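Local structure of peroxiredoxin (Akkermansia muciniphila, 6KHX) at residues Y35-F40 / R138-I143; D64-A69 / V169-Q174; P42-F47 / S74-F79. The protein probably reduces peroxides as a typical 2-Cys peroxiredoxin, a thiol peroxidase that works through a peroxidatic and a resolving cysteine. All blocks are in the same frame, centred on the assembly; numbering follows the deposited sequence.

Interaction 1. Residues Y35-F40 / R138-I143; sequences YVILFF and RGLFLI
Val36 with Ile143 and Leu38 with Phe141 are hydrogen-bonded pairs of two antiparallel strands whose axes come within 4.5 Å. Each pair is closed by two backbone bonds: Val36 N gives to Ile143 O and Ile143 N to Val36 O, while Leu38 N gives to Phe141 O at 2.9 Å and Phe141 N returns to Leu38 O. Further along, Phe40 N gives to Gly139 O. Between the bonds run CA-H...O contacts, among them Ile37 CA to Phe141 O at 3.4 Å. The strands lie inside the mixed sheet of the thioredoxin-like peroxiredoxin fold, where 35-40 is flanked on its other edge by strand 68-74.

Apolar packing differs on the two faces. On the face of Ile37, Phe39, Leu140 and Leu142, Ile37 divides its branches: CD1 meets Leu142 CD1 at 3.7 Å, and CG2 meets Leu140 CD1 at 4.0 Å. Helices 48-58 and 163-179 cover this face. On the other face Val36 CB sits against Ile143 CB, also at 4.0 Å.

The aromatic pair lies diagonally on that second face. Phe40 and Phe141 both carry CG anti to the carbonyl carbon (chi1 -58° and -56°), which brings Phe40 CE1 to 3.5 Å from Phe141 CE1; the rings meet rim to rim, planes at 83°. Tyr113 packs on both rings. At the strand end the guanidinium of Arg138 reaches Glu52 and Phe157 O, its side chain touching Cys49, probably the peroxidatic cysteine.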
loop_
_atom_site.group_PDB
_atom_site.type_symbol
_atom_site.label_atom_id
_atom_site.label_comp_id
_atom_site.label_asym_id
_atom_site.label_seq_id
_atom_site.Cartn_x
_atom_site.Cartn_y
_atom_site.Cartn_z
ATOM N N TYR B 35 -4.624 6.245 47.055
ATOM C CA TYR B 35 -4.083 5.142 46.271
ATOM C C TYR B 35 -5.216 4.198 45.898
ATOM O O TYR B 35 -6.304 4.247 46.472
ATOM C CB TYR B 35 -3.037 4.357 47.059
ATOM C CG TYR B 35 -1.916 5.187 47.626
ATOM C CD1 TYR B 35 -2.087 5.895 48.814
ATOM C CD2 TYR B 35 -0.682 5.254 46.993
ATOM C CE1 TYR B 35 -1.069 6.653 49.344
ATOM C CE2 TYR B 35 0.345 6.014 47.519
ATOM C CZ TYR B 35 0.144 6.710 48.694
ATOM O OH TYR B 35 1.157 7.466 49.225
ATOM N N VAL B 36 -4.971 3.343 44.914
ATOM C CA VAL B 36 -5.966 2.360 44.500
ATOM C C VAL B 36 -5.302 0.995 44.414
ATOM O O VAL B 36 -4.246 0.848 43.791
ATOM C CB VAL B 36 -6.630 2.721 43.157
ATOM C CG1 VAL B 36 -7.690 1.686 42.804
ATOM C CG2 VAL B 36 -7.241 4.109 43.214
ATOM N N ILE B 37 -5.918 0.002 45.044
ATOM C CA ILE B 37 -5.619 -1.399 44.775
ATOM C C ILE B 37 -6.754 -1.911 43.897
ATOM O O ILE B 37 -7.899 -2.034 44.350
ATOM C CB ILE B 37 -5.478 -2.217 46.064
ATOM C CG1 ILE B 37 -4.152 -1.899 46.753
ATOM C CG2 ILE B 37 -5.554 -3.708 45.770
ATOM C CD1 ILE B 37 -2.965 -2.534 46.087
ATOM N N LEU B 38 -6.447 -2.165 42.627
ATOM C CA LEU B 38 -7.431 -2.618 41.648
ATOM C C LEU B 38 -7.164 -4.085 41.340
ATOM O O LEU B 38 -6.063 -4.434 40.906
ATOM C CB LEU B 38 -7.348 -1.773 40.374
ATOM C CG LEU B 38 -8.194 -2.198 39.171
ATOM C CD1 LEU B 38 -9.671 -1.995 39.471
ATOM C CD2 LEU B 38 -7.796 -1.448 37.904
ATOM N N PHE B 39 -8.148 -4.952 41.580
ATOM C CA PHE B 39 -7.939 -6.370 41.314
ATOM C C PHE B 39 -9.065 -6.947 40.461
ATOM O O PHE B 39 -10.248 -6.660 40.676
ATOM C CB PHE B 39 -7.758 -7.185 42.624
ATOM C CG PHE B 39 -9.013 -7.368 43.427
ATOM C CD1 PHE B 39 -9.458 -6.380 44.286
ATOM C CD2 PHE B 39 -9.725 -8.554 43.351
ATOM C CE1 PHE B 39 -10.612 -6.558 45.033
ATOM C CE2 PHE B 39 -10.877 -8.740 44.099
ATOM C CZ PHE B 39 -11.321 -7.741 44.939
ATOM N N PHE B 40 -8.665 -7.756 39.482
ATOM C CA PHE B 40 -9.545 -8.461 38.561
ATOM C C PHE B 40 -9.619 -9.932 38.950
ATOM O O PHE B 40 -8.593 -10.542 39.286
ATOM C CB PHE B 40 -9.026 -8.360 37.118
ATOM C CG PHE B 40 -8.869 -6.951 36.607
ATOM C CD1 PHE B 40 -7.768 -6.186 36.961
ATOM C CD2 PHE B 40 -9.809 -6.403 35.748
ATOM C CE1 PHE B 40 -7.619 -4.896 36.488
ATOM C CE2 PHE B 40 -9.663 -5.115 35.265
ATOM C CZ PHE B 40 -8.566 -4.360 35.632
ATOM N N ARG B 138 -6.421 -13.346 37.496
ATOM C CA ARG B 138 -6.340 -12.761 38.837
ATOM C C ARG B 138 -5.255 -11.690 38.832
ATOM O O ARG B 138 -4.095 -11.917 39.192
ATOM C CB ARG B 138 -6.093 -13.836 39.890
ATOM C CG ARG B 138 -7.229 -14.827 39.939
ATOM C CD ARG B 138 -7.182 -15.769 41.116
ATOM N NE ARG B 138 -8.095 -16.869 40.848
ATOM C CZ ARG B 138 -9.417 -16.799 40.965
ATOM N NH1 ARG B 138 -9.998 -15.680 41.383
ATOM N NH2 ARG B 138 -10.157 -17.859 40.667
ATOM N N GLY B 139 -5.649 -10.496 38.409
ATOM C CA GLY B 139 -4.707 -9.399 38.195
ATOM C C GLY B 139 -4.815 -8.364 39.308
ATOM O O GLY B 139 -5.912 -8.045 39.748
ATOM N N LEU B 140 -3.682 -7.816 39.725
ATOM C CA LEU B 140 -3.715 -6.826 40.797
ATOM C C LEU B 140 -2.761 -5.686 40.473
ATOM O O LEU B 140 -1.644 -5.916 40.000
ATOM C CB LEU B 140 -3.363 -7.446 42.160
ATOM C CG LEU B 140 -3.419 -6.493 43.360
ATOM C CD1 LEU B 140 -4.022 -7.177 44.585
ATOM C CD2 LEU B 140 -2.034 -5.937 43.682
ATOM N N PHE B 141 -3.221 -4.457 40.710
ATOM C CA PHE B 141 -2.456 -3.256 40.404
ATOM C C PHE B 141 -2.480 -2.306 41.588
ATOM O O PHE B 141 -3.535 -2.084 42.202
ATOM C CB PHE B 141 -2.995 -2.522 39.160
ATOM C CG PHE B 141 -3.051 -3.378 37.931
ATOM C CD1 PHE B 141 -4.102 -4.263 37.730
ATOM C CD2 PHE B 141 -2.038 -3.320 36.992
ATOM C CE1 PHE B 141 -4.147 -5.059 36.611
ATOM C CE2 PHE B 141 -2.075 -4.117 35.868
ATOM C CZ PHE B 141 -3.131 -4.985 35.675
ATOM N N LEU B 142 -1.309 -1.751 41.898
ATOM C CA LEU B 142 -1.169 -0.658 42.850
ATOM C C LEU B 142 -1.027 0.648 42.070
ATOM O O LEU B 142 -0.106 0.794 41.259
ATOM C CB LEU B 142 0.040 -0.878 43.757
ATOM C CG LEU B 142 0.290 0.274 44.732
ATOM C CD1 LEU B 142 -0.963 0.530 45.568
ATOM C CD2 LEU B 142 1.501 0.005 45.610
ATOM N N ILE B 143 -1.946 1.582 42.304
ATOM C CA ILE B 143 -2.001 2.861 41.606
ATOM C C ILE B 143 -1.798 3.964 42.635
ATOM O O ILE B 143 -2.516 4.009 43.639
ATOM C CB ILE B 143 -3.348 3.031 40.879
ATOM C CG1 ILE B 143 -3.620 1.833 39.964
ATOM C CG2 ILE B 143 -3.377 4.319 40.096
ATOM C CD1 ILE B 143 -5.057 1.732 39.512
#

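Interaction 2. Residues D64-A69 / V169-Q174; sequences DKRDVA and VVDALQ
Arg66 lies across helix segment 169-174 and meets three of its residues, Gln174, Val170 and Asp171. Its CB faces the Gln174 amide, 3.7 Å from NE2, and its CG packs beside the same group, 3.6 Å from OE1; the two side chains cross at about a right angle. One atom further, CD lies 3.1 Å from Asp171 OD1 and 3.9 Å from Val170 CG1. The chain then bends at chi3 (-102°), which brings NH1 to the Asp171 carboxylate. NH1 ends there, 2.8 Å from Asp171 OD2 in a salt bridge and equally near OD1, to which it gives a hydrogen bond of 163° on the syn lone pair. Although the two flat groups are turned 40° apart, OD1 stays in the guanidinium plane. NH2 has a second acid, Glu62, so the positive charge is probably shared between acids of helices 60-65 and 163-179.

The backbone of Arg66 is held as well: Gln174 NE2 donates to Arg66 O at 2.6 Å, in the carbonyl plane and on a lone pair. Beside these polar contacts, Val68 CG2 and Val170 CG1 meet tip to tip at 3.7 Å. Asp67, with positive phi, is the C-prime residue of a Schellman motif, its N bonded to Asp64 O. Helix 60-65 thus ends and turns into strand 68-74, against the long helix that follows the last strand of the thioredoxin-like sheet.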
loop_
_atom_site.group_PDB
_atom_site.type_symbol
_atom_site.label_atom_id
_atom_site.label_comp_id
_atom_site.label_asym_id
_atom_site.label_seq_id
_atom_site.Cartn_x
_atom_site.Cartn_y
_atom_site.Cartn_z
ATOM N N ASP B 64 -8.094 1.380 54.430
ATOM C CA ASP B 64 -8.590 2.713 54.769
ATOM C C ASP B 64 -7.552 3.500 55.560
ATOM O O ASP B 64 -7.341 4.690 55.301
ATOM C CB ASP B 64 -9.903 2.624 55.555
ATOM C CG ASP B 64 -11.058 2.094 54.718
ATOM O OD1 ASP B 64 -11.042 2.285 53.482
ATOM O OD2 ASP B 64 -11.989 1.490 55.293
ATOM N N LYS B 65 -6.901 2.855 56.538
ATOM C CA LYS B 65 -5.880 3.555 57.314
ATOM C C LYS B 65 -4.748 4.064 56.433
ATOM O O LYS B 65 -4.104 5.065 56.768
ATOM C CB LYS B 65 -5.309 2.648 58.408
ATOM C CG LYS B 65 -6.319 2.158 59.425
ATOM C CD LYS B 65 -5.638 1.434 60.583
ATOM C CE LYS B 65 -4.636 0.400 60.108
ATOM N NZ LYS B 65 -4.045 -0.330 61.264
ATOM N N ARG B 66 -4.493 3.403 55.305
ATOM C CA ARG B 66 -3.407 3.781 54.412
ATOM C C ARG B 66 -3.865 4.603 53.211
ATOM O O ARG B 66 -3.100 4.748 52.249
ATOM C CB ARG B 66 -2.657 2.534 53.953
ATOM C CG ARG B 66 -1.637 2.039 54.959
ATOM C CD ARG B 66 -1.240 0.614 54.667
ATOM N NE ARG B 66 -1.920 -0.300 55.570
ATOM C CZ ARG B 66 -1.305 -1.038 56.486
ATOM N NH1 ARG B 66 0.016 -0.993 56.603
ATOM N NH2 ARG B 66 -2.016 -1.837 57.272
ATOM N N ASP B 67 -5.089 5.136 53.237
ATOM C CA ASP B 67 -5.598 5.986 52.157
ATOM C C ASP B 67 -5.616 5.234 50.830
ATOM O O ASP B 67 -5.277 5.779 49.774
ATOM C CB ASP B 67 -4.805 7.287 52.037
ATOM C CG ASP B 67 -5.453 8.427 52.787
ATOM O OD1 ASP B 67 -6.469 8.180 53.472
ATOM O OD2 ASP B 67 -4.950 9.568 52.685
ATOM N N VAL B 68 -6.003 3.964 50.890
ATOM C CA VAL B 68 -6.050 3.089 49.730
ATOM C C VAL B 68 -7.502 2.704 49.523
ATOM O O VAL B 68 -8.161 2.221 50.449
ATOM C CB VAL B 68 -5.172 1.841 49.907
ATOM C CG1 VAL B 68 -5.373 0.898 48.737
ATOM C CG2 VAL B 68 -3.711 2.231 50.043
ATOM N N ALA B 69 -8.011 2.967 48.330
ATOM C CA ALA B 69 -9.322 2.503 47.925
ATOM C C ALA B 69 -9.165 1.131 47.289
ATOM O O ALA B 69 -8.293 0.935 46.435
ATOM C CB ALA B 69 -9.954 3.483 46.942
ATOM N N VAL B 169 3.356 -4.107 49.789
ATOM C CA VAL B 169 3.750 -3.256 48.673
ATOM C C VAL B 169 3.221 -1.838 48.870
ATOM O O VAL B 169 3.904 -0.858 48.546
ATOM C CB VAL B 169 3.276 -3.871 47.342
ATOM C CG1 VAL B 169 3.654 -2.978 46.190
ATOM C CG2 VAL B 169 3.902 -5.238 47.143
ATOM N N VAL B 170 2.010 -1.700 49.416
ATOM C CA VAL B 170 1.493 -0.370 49.730
ATOM C C VAL B 170 2.418 0.342 50.709
ATOM O O VAL B 170 2.777 1.511 50.517
ATOM C CB VAL B 170 0.061 -0.460 50.284
ATOM C CG1 VAL B 170 -0.346 0.869 50.907
ATOM C CG2 VAL B 170 -0.910 -0.852 49.183
ATOM N N ASP B 171 2.814 -0.355 51.778
ATOM C CA ASP B 171 3.694 0.253 52.770
ATOM C C ASP B 171 5.032 0.629 52.155
ATOM O O ASP B 171 5.592 1.682 52.475
ATOM C CB ASP B 171 3.883 -0.678 53.970
ATOM C CG ASP B 171 2.657 -0.728 54.868
ATOM O OD1 ASP B 171 1.862 0.243 54.857
ATOM O OD2 ASP B 171 2.488 -1.731 55.595
ATOM N N ALA B 172 5.561 -0.210 51.264
ATOM C CA ALA B 172 6.828 0.123 50.621
ATOM C C ALA B 172 6.694 1.366 49.742
ATOM O O ALA B 172 7.554 2.258 49.779
ATOM C CB ALA B 172 7.333 -1.065 49.806
ATOM N N LEU B 173 5.623 1.448 48.949
ATOM C CA LEU B 173 5.433 2.620 48.101
ATOM C C LEU B 173 5.318 3.884 48.944
ATOM O O LEU B 173 5.956 4.903 48.648
ATOM C CB LEU B 173 4.194 2.454 47.221
ATOM C CG LEU B 173 3.822 3.741 46.469
ATOM C CD1 LEU B 173 4.921 4.104 45.495
ATOM C CD2 LEU B 173 2.479 3.643 45.752
ATOM N N GLN B 174 4.518 3.828 50.012
ATOM C CA GLN B 174 4.326 5.006 50.851
ATOM C C GLN B 174 5.613 5.384 51.576
ATOM O O GLN B 174 5.915 6.573 51.736
ATOM C CB GLN B 174 3.189 4.761 51.842
ATOM C CG GLN B 174 1.814 4.774 51.185
ATOM C CD GLN B 174 0.695 4.405 52.138
ATOM O OE1 GLN B 174 0.939 3.996 53.273
ATOM N NE2 GLN B 174 -0.545 4.559 51.683
#

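Interaction 3. Residues P42-F47 / S74-F79; sequences PKDFTF and STDSEF
Pro42 and Ser74 bring the two backbones closest, CA to CA 5.8 Å, and from there the touching parts run at 43° to each other, with 42-47 irregular and 74-77 leading from strand 68-74 into helix 78-85. Three waters fill in between: water 1 gives to Pro42 O and accepts from Thr75 N, water 2 joins Pro42 O to Asp76 OD1, and water 3 joins Asp44 O to that same OD1.

Asp76 carries the direct contact. Its OD2 takes two bonds from opposite faces of the carboxylate plane, Asp44 N at 2.7 Å from above it and Ser74 OG, also at 2.7 Å, on the anti side. The held segment begins the PxxxTxxC active-site motif of peroxiredoxins, in which Thr46 OG1 folds back onto Lys43 O at 2.6 Å. An alanine in place of Asp76 would probably leave Asp44 N and the Ser74 hydroxyl without their common acceptor, and waters 2 and 3 without the oxygen they give to.

The Asp44 and Asp76 side chains slide past each other in opposite directions, bringing Asp44 OD1 within 3.4 Å of Asp76 OD2. The repulsion between these acids is probably eased by the donors around them, which include His81 and Tyr41 on the Asp44 carboxylate. Ser77, at the N-cap of helix 78-85, accepts from Ser80 N and weakly from Phe79 N. A third subunit pairs its Glu78 with Lys43 and its Lys43 with Glu78, consistent with the dimer-dimer interface of peroxiredoxin decamers.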
loop_
_atom_site.group_PDB
_atom_site.type_symbol
_atom_site.label_atom_id
_atom_site.label_comp_id
_atom_site.label_asym_id
_atom_site.label_seq_id
_atom_site.Cartn_x
_atom_site.Cartn_y
_atom_site.Cartn_z
ATOM N N PRO B 42 -11.996 -13.681 37.522
ATOM C CA PRO B 42 -12.643 -14.144 36.279
ATOM C C PRO B 42 -14.166 -14.159 36.255
ATOM O O PRO B 42 -14.758 -13.646 35.300
ATOM C CB PRO B 42 -12.088 -15.567 36.106
ATOM C CG PRO B 42 -11.641 -15.979 37.461
ATOM C CD PRO B 42 -11.158 -14.732 38.129
ATOM N N LYS B 43 -14.820 -14.746 37.256
ATOM C CA LYS B 43 -16.250 -15.009 37.139
ATOM C C LYS B 43 -16.950 -14.854 38.483
ATOM O O LYS B 43 -16.479 -15.388 39.493
ATOM C CB LYS B 43 -16.484 -16.429 36.614
ATOM C CG LYS B 43 -16.444 -16.588 35.108
ATOM C CD LYS B 43 -16.635 -18.048 34.737
ATOM C CE LYS B 43 -16.156 -18.330 33.332
ATOM N NZ LYS B 43 -16.159 -19.783 33.040
ATOM N N ASP B 44 -18.080 -14.147 38.483
ATOM C CA ASP B 44 -18.987 -14.165 39.623
ATOM C C ASP B 44 -19.533 -15.574 39.839
ATOM O O ASP B 44 -19.658 -16.363 38.900
ATOM C CB ASP B 44 -20.157 -13.193 39.411
ATOM C CG ASP B 44 -19.767 -11.733 39.582
ATOM O OD1 ASP B 44 -18.597 -11.445 39.901
ATOM O OD2 ASP B 44 -20.650 -10.867 39.410
ATOM N N PHE B 45 -19.869 -15.876 41.098
ATOM C CA PHE B 45 -20.470 -17.155 41.503
ATOM C C PHE B 45 -19.529 -18.335 41.286
ATOM O O PHE B 45 -19.974 -19.440 40.976
ATOM C CB PHE B 45 -21.805 -17.422 40.800
ATOM C CG PHE B 45 -22.833 -16.368 41.040
ATOM C CD1 PHE B 45 -23.535 -16.330 42.231
ATOM C CD2 PHE B 45 -23.107 -15.416 40.073
ATOM C CE1 PHE B 45 -24.491 -15.354 42.457
ATOM C CE2 PHE B 45 -24.062 -14.441 40.293
ATOM C CZ PHE B 45 -24.755 -14.410 41.487
ATOM N N THR B 46 -18.223 -18.122 41.420
ATOM C CA THR B 46 -17.300 -19.249 41.351
ATOM C C THR B 46 -16.692 -19.501 42.728
ATOM O O THR B 46 -17.401 -19.427 43.736
ATOM C CB THR B 46 -16.221 -19.034 40.276
ATOM O OG1 THR B 46 -15.652 -17.724 40.387
ATOM C CG2 THR B 46 -16.818 -19.203 38.890
ATOM N N PHE B 47 -15.394 -19.810 42.786
ATOM C CA PHE B 47 -14.812 -20.473 43.953
ATOM C C PHE B 47 -13.763 -19.617 44.654
ATOM O O PHE B 47 -14.003 -19.175 45.780
ATOM C CB PHE B 47 -14.244 -21.820 43.502
ATOM C CG PHE B 47 -15.113 -22.527 42.494
ATOM C CD1 PHE B 47 -16.475 -22.689 42.718
ATOM C CD2 PHE B 47 -14.573 -22.998 41.304
ATOM C CE1 PHE B 47 -17.274 -23.320 41.776
ATOM C CE2 PHE B 47 -15.367 -23.637 40.362
ATOM C CZ PHE B 47 -16.718 -23.799 40.597
ATOM N N SER B 74 -14.592 -7.563 37.406
ATOM C CA SER B 74 -14.678 -8.711 36.516
ATOM C C SER B 74 -15.508 -8.307 35.310
ATOM O O SER B 74 -16.150 -7.251 35.303
ATOM C CB SER B 74 -15.303 -9.933 37.203
ATOM O OG SER B 74 -16.721 -9.873 37.152
ATOM N N THR B 75 -15.521 -9.169 34.291
ATOM C CA THR B 75 -16.273 -8.888 33.075
ATOM C C THR B 75 -17.737 -9.297 33.179
ATOM O O THR B 75 -18.431 -9.315 32.158
ATOM C CB THR B 75 -15.625 -9.557 31.854
ATOM O OG1 THR B 75 -15.555 -10.976 32.038
ATOM C CG2 THR B 75 -14.228 -9.006 31.619
ATOM N N ASP B 76 -18.210 -9.644 34.375
ATOM C CA ASP B 76 -19.629 -9.874 34.605
ATOM C C ASP B 76 -20.382 -8.548 34.680
ATOM O O ASP B 76 -19.802 -7.481 34.908
ATOM C CB ASP B 76 -19.845 -10.663 35.892
ATOM C CG ASP B 76 -19.134 -11.992 35.874
ATOM O OD1 ASP B 76 -19.542 -12.878 35.090
ATOM O OD2 ASP B 76 -18.151 -12.142 36.624
ATOM N N SER B 77 -21.696 -8.627 34.494
ATOM C CA SER B 77 -22.531 -7.438 34.544
ATOM C C SER B 77 -22.676 -6.920 35.977
ATOM O O SER B 77 -22.405 -7.617 36.960
ATOM C CB SER B 77 -23.910 -7.732 33.961
ATOM O OG SER B 77 -24.763 -8.301 34.942
ATOM N N GLU B 78 -23.134 -5.672 36.083
ATOM C CA GLU B 78 -23.419 -5.094 37.389
ATOM C C GLU B 78 -24.557 -5.829 38.087
ATOM O O GLU B 78 -24.627 -5.835 39.321
ATOM C CB GLU B 78 -23.753 -3.604 37.243
ATOM C CG GLU B 78 -25.093 -3.288 36.555
ATOM C CD GLU B 78 -25.034 -3.369 35.023
ATOM O OE1 GLU B 78 -24.076 -3.956 34.474
ATOM O OE2 GLU B 78 -25.948 -2.834 34.361
ATOM N N PHE B 79 -25.454 -6.454 37.319
ATOM C CA PHE B 79 -26.547 -7.209 37.919
ATOM C C PHE B 79 -26.084 -8.549 38.485
ATOM O O PHE B 79 -26.585 -8.986 39.522
ATOM C CB PHE B 79 -27.673 -7.402 36.904
ATOM C CG PHE B 79 -28.509 -6.173 36.700
ATOM C CD1 PHE B 79 -28.138 -5.203 35.786
ATOM C CD2 PHE B 79 -29.663 -5.977 37.446
ATOM C CE1 PHE B 79 -28.911 -4.067 35.612
ATOM C CE2 PHE B 79 -30.437 -4.845 37.274
ATOM C CZ PHE B 79 -30.061 -3.889 36.360
HETATM O O HOH W 1 -13.708 -11.513 33.864
HETATM O O HOH W 2 -17.149 -13.764 33.780
HETATM O O HOH W 3 -19.725 -15.370 36.336
#

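Overall arrangement
Interactions 1 and 2 have centres 12 Å apart and meet in one sheet: Tyr35 N and Asp67 O, like Tyr35 O and Ala69 N, lie 2.8 Å apart, probably hydrogen-bonded, where strand 35-40 joins strand 68-74. Interaction 3 sits at the other ends of these strands, its centre about 17 Å from that of interaction 1 and about 26 Å from that of interaction 2. Arg138 NH1 touches Pro42 CD at 3.6 Å, linking the sheet to the loop just before the probable peroxidatic Cys49. Interactions 2 and 3 lie on opposite sides of the chain's centre, nearest atoms about 14 Å apart. A bound calcium ion is about 9 Å from the Thr75 side chain.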